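Transcriptional regulator (Vibrio virus VP882, PDB 7DWM) binds the small molecule 3,5-dimethylpyrazin-2-ol and, as a phage transcriptional regulator with a LuxR-family domain, probably binds DNA to control gene expression. Local coordinates at residues 42-50 with 96-105. Residues are numbered along the deposited sequence; the frame is centred on the assembly and turned at random.
With A1U (3,5-dimethylpyrazin-2-ol), chain C.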
# COMPACT_ATOMS: atom_id res chain seq x y z
N GLN A 42 -0.23 15.53 -18.16
CA GLN A 42 -1.17 16.56 -17.76
C GLN A 42 -1.70 16.38 -16.34
O GLN A 42 -1.92 17.40 -15.66
CB GLN A 42 -2.33 16.63 -18.76
CG GLN A 42 -3.32 17.75 -18.49
CD GLN A 42 -4.49 17.76 -19.46
OE1 GLN A 42 -5.64 17.60 -19.06
NE2 GLN A 42 -4.19 17.94 -20.74
N PRO A 43 -1.93 15.16 -15.82
CA PRO A 43 -2.29 15.04 -14.40
C PRO A 43 -1.30 15.69 -13.44
O PRO A 43 -1.71 16.46 -12.56
CB PRO A 43 -2.38 13.52 -14.20
CG PRO A 43 -2.83 13.02 -15.52
CD PRO A 43 -2.17 13.90 -16.55
N PHE A 44 -0.00 15.41 -13.60
CA PHE A 44 0.97 15.98 -12.67
C PHE A 44 1.04 17.49 -12.81
O PHE A 44 1.08 18.22 -11.81
CB PHE A 44 2.35 15.38 -12.85
CG PHE A 44 3.37 15.94 -11.90
CD1 PHE A 44 4.21 16.97 -12.27
CD2 PHE A 44 3.45 15.46 -10.60
CE1 PHE A 44 5.12 17.50 -11.39
CE2 PHE A 44 4.36 15.98 -9.71
CZ PHE A 44 5.19 17.00 -10.10
N ARG A 45 1.09 17.99 -14.05
CA ARG A 45 1.13 19.43 -14.23
C ARG A 45 -0.15 20.10 -13.76
O ARG A 45 -0.11 21.27 -13.39
CB ARG A 45 1.35 19.78 -15.71
CG ARG A 45 2.76 19.58 -16.24
CD ARG A 45 2.85 20.11 -17.67
NE ARG A 45 1.53 20.21 -18.30
CZ ARG A 45 1.05 19.33 -19.17
NH1 ARG A 45 1.78 18.28 -19.53
NH2 ARG A 45 -0.16 19.50 -19.69
N GLU A 46 -1.25 19.36 -13.66
CA GLU A 46 -2.48 19.92 -13.13
C GLU A 46 -2.58 19.82 -11.62
O GLU A 46 -3.34 20.59 -11.01
CB GLU A 46 -3.69 19.22 -13.76
CG GLU A 46 -4.99 19.97 -13.60
CD GLU A 46 -5.85 19.91 -14.84
OE1 GLU A 46 -5.38 19.37 -15.87
OE2 GLU A 46 -6.99 20.40 -14.79
N LEU A 47 -1.81 18.93 -10.99
CA LEU A 47 -1.82 18.88 -9.53
C LEU A 47 -1.01 20.04 -8.95
O LEU A 47 -1.36 20.60 -7.91
CB LEU A 47 -1.28 17.54 -9.05
CG LEU A 47 -1.19 17.34 -7.54
CD1 LEU A 47 -2.55 16.95 -7.01
CD2 LEU A 47 -0.15 16.29 -7.17
N VAL A 48 0.08 20.41 -9.62
CA VAL A 48 0.72 21.70 -9.41
C VAL A 48 -0.12 22.67 -10.24
O VAL A 48 -0.95 22.25 -11.05
CB VAL A 48 2.20 21.64 -9.83
CG1 VAL A 48 2.89 23.00 -9.71
CG2 VAL A 48 2.94 20.60 -8.99
N GLY A 49 0.08 23.97 -10.04
CA GLY A 49 -0.72 25.00 -10.71
C GLY A 49 -0.59 25.04 -12.22
O GLY A 49 -1.19 25.91 -12.87
N MET A 50 0.18 24.12 -12.80
CA MET A 50 0.53 24.14 -14.22
C MET A 50 -0.58 23.51 -15.07
O MET A 50 -0.39 22.57 -15.84
CB MET A 50 1.86 23.42 -14.42
CG MET A 50 2.94 23.80 -13.40
SD MET A 50 3.58 25.50 -13.51
CE MET A 50 2.25 26.44 -12.77
N TYR A 96 -2.42 21.03 -2.62
CA TYR A 96 -2.29 21.05 -4.06
C TYR A 96 -3.27 22.05 -4.67
O TYR A 96 -4.14 22.61 -3.98
CB TYR A 96 -2.50 19.65 -4.63
CG TYR A 96 -1.49 18.63 -4.14
CD1 TYR A 96 -0.16 18.71 -4.50
CD2 TYR A 96 -1.88 17.59 -3.30
CE1 TYR A 96 0.77 17.79 -4.05
CE2 TYR A 96 -0.96 16.66 -2.84
CZ TYR A 96 0.36 16.77 -3.22
OH TYR A 96 1.27 15.84 -2.77
N ALA A 97 -3.14 22.27 -5.98
CA ALA A 97 -3.86 23.33 -6.68
C ALA A 97 -5.37 23.26 -6.50
O ALA A 97 -6.05 24.25 -6.81
CB ALA A 97 -3.51 23.28 -8.17
N ASN A 98 -5.92 22.15 -6.02
CA ASN A 98 -7.35 22.05 -5.78
C ASN A 98 -7.64 21.50 -4.39
O ASN A 98 -8.50 20.63 -4.21
CB ASN A 98 -8.03 21.19 -6.85
CG ASN A 98 -9.45 21.65 -7.14
OD1 ASN A 98 -10.22 21.93 -6.22
ND2 ASN A 98 -9.79 21.74 -8.42
N GLY A 99 -6.93 22.00 -3.39
CA GLY A 99 -7.16 21.64 -2.01
C GLY A 99 -6.08 20.73 -1.45
O GLY A 99 -5.16 20.30 -2.15
N TRP A 100 -6.18 20.48 -0.15
CA TRP A 100 -5.25 19.57 0.50
C TRP A 100 -5.51 18.14 0.05
O TRP A 100 -6.66 17.69 -0.03
CB TRP A 100 -5.38 19.67 2.02
CG TRP A 100 -4.65 20.83 2.62
CD1 TRP A 100 -5.10 22.11 2.72
CD2 TRP A 100 -3.34 20.81 3.20
NE1 TRP A 100 -4.15 22.90 3.33
CE2 TRP A 100 -3.06 22.12 3.63
CE3 TRP A 100 -2.37 19.82 3.39
CZ2 TRP A 100 -1.86 22.47 4.25
CZ3 TRP A 100 -1.18 20.16 4.00
CH2 TRP A 100 -0.93 21.47 4.42
N ARG A 101 -4.43 17.41 -0.24
CA ARG A 101 -4.54 16.01 -0.61
C ARG A 101 -3.39 15.23 0.01
O ARG A 101 -2.33 15.77 0.35
CB ARG A 101 -4.54 15.80 -2.14
CG ARG A 101 -5.63 16.54 -2.91
CD ARG A 101 -7.03 16.05 -2.56
NE ARG A 101 -7.43 14.87 -3.32
CZ ARG A 101 -8.69 14.49 -3.48
NH1 ARG A 101 -9.68 15.19 -2.94
NH2 ARG A 101 -8.97 13.40 -4.18
N VAL A 102 -3.64 13.93 0.15
CA VAL A 102 -2.70 12.95 0.68
C VAL A 102 -2.29 12.08 -0.49
O VAL A 102 -3.02 11.17 -0.89
CB VAL A 102 -3.33 12.11 1.80
CG1 VAL A 102 -2.31 11.13 2.37
CG2 VAL A 102 -3.90 13.01 2.90
N PHE A 103 -1.13 12.36 -1.08
CA PHE A 103 -0.63 11.57 -2.18
C PHE A 103 0.46 10.62 -1.71
O PHE A 103 1.15 10.86 -0.72
CB PHE A 103 -0.10 12.46 -3.30
CG PHE A 103 -1.08 12.70 -4.40
CD1 PHE A 103 -0.85 12.21 -5.68
CD2 PHE A 103 -2.24 13.42 -4.16
CE1 PHE A 103 -1.76 12.44 -6.69
CE2 PHE A 103 -3.15 13.65 -5.17
CZ PHE A 103 -2.91 13.16 -6.44
N THR A 104 0.61 9.54 -2.46
CA THR A 104 1.80 8.71 -2.45
C THR A 104 2.56 8.98 -3.74
O THR A 104 2.01 8.81 -4.83
CB THR A 104 1.40 7.24 -2.33
OG1 THR A 104 0.97 6.97 -0.99
CG2 THR A 104 2.54 6.31 -2.73
N PHE A 105 3.82 9.41 -3.61
CA PHE A 105 4.71 9.56 -4.76
C PHE A 105 5.79 8.49 -4.69
O PHE A 105 6.66 8.53 -3.81
CB PHE A 105 5.31 10.96 -4.81
CG PHE A 105 4.41 11.98 -5.45
CD1 PHE A 105 4.44 12.18 -6.82
CD2 PHE A 105 3.52 12.71 -4.69
CE1 PHE A 105 3.61 13.10 -7.42
CE2 PHE A 105 2.68 13.64 -5.28
CZ PHE A 105 2.73 13.83 -6.65
CAB A1U C . 6.15 15.64 -4.71
CAC A1U C . 5.47 16.22 -5.80
CAE A1U C . 7.23 15.56 -7.21
CAF A1U C . 7.83 15.01 -6.06
CAG A1U C . 4.14 16.88 -5.59
CAH A1U C . 7.85 15.49 -8.57
NAA A1U C . 7.35 15.02 -4.81
NAD A1U C . 6.03 16.16 -7.05
OAI A1U C . 9.08 14.39 -6.27
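The side chains of Phe44 and Phe105 cross at about a right angle, CE2 of Phe44 lying 3.8 Å from CE1 of Phe105. The Phe44 side chain leaves with CG anti to the backbone N (chi1 -179°), which carries the ring from helix 42-47 to the bound 3,5-dimethylpyrazin-2-ol. The ring presents its edge to the ligand, with CE2 3.1 Å from ring nitrogen NAD. Phe105 instead offers a face, and ligand atom CAC sits over it toward the rim. Phe122, from strand 119-126, also meets the Phe44 ring. This is the ligand pocket of a PAS fold, in which a short helix packs across an antiparallel sheet. The CB of Ala97 touches the Glu46 carbonyl O. Leu47 is wedged among three aromatic rings. Its CG lies 3.5 Å from Tyr96 CD1, over one face of that ring. Its CD2 makes a CH-pi contact with the same face, 3.8 Å from the Tyr96 centroid. That methyl also stands over the centre of the Phe103 ring, 4.2 Å from its centroid, and at the edge of Phe105. Tyr96 turns its own edge to ligand methyl CAG, while its OH is hydrogen-bonded to Asp92 O. The Leu47 carbonyl O accepts a nearly straight hydrogen bond from Ala97 N (3.1 Å, 170° at the hydrogen). Beyond the helix, Val48 O and Gly49 N lie against Ala97 CB.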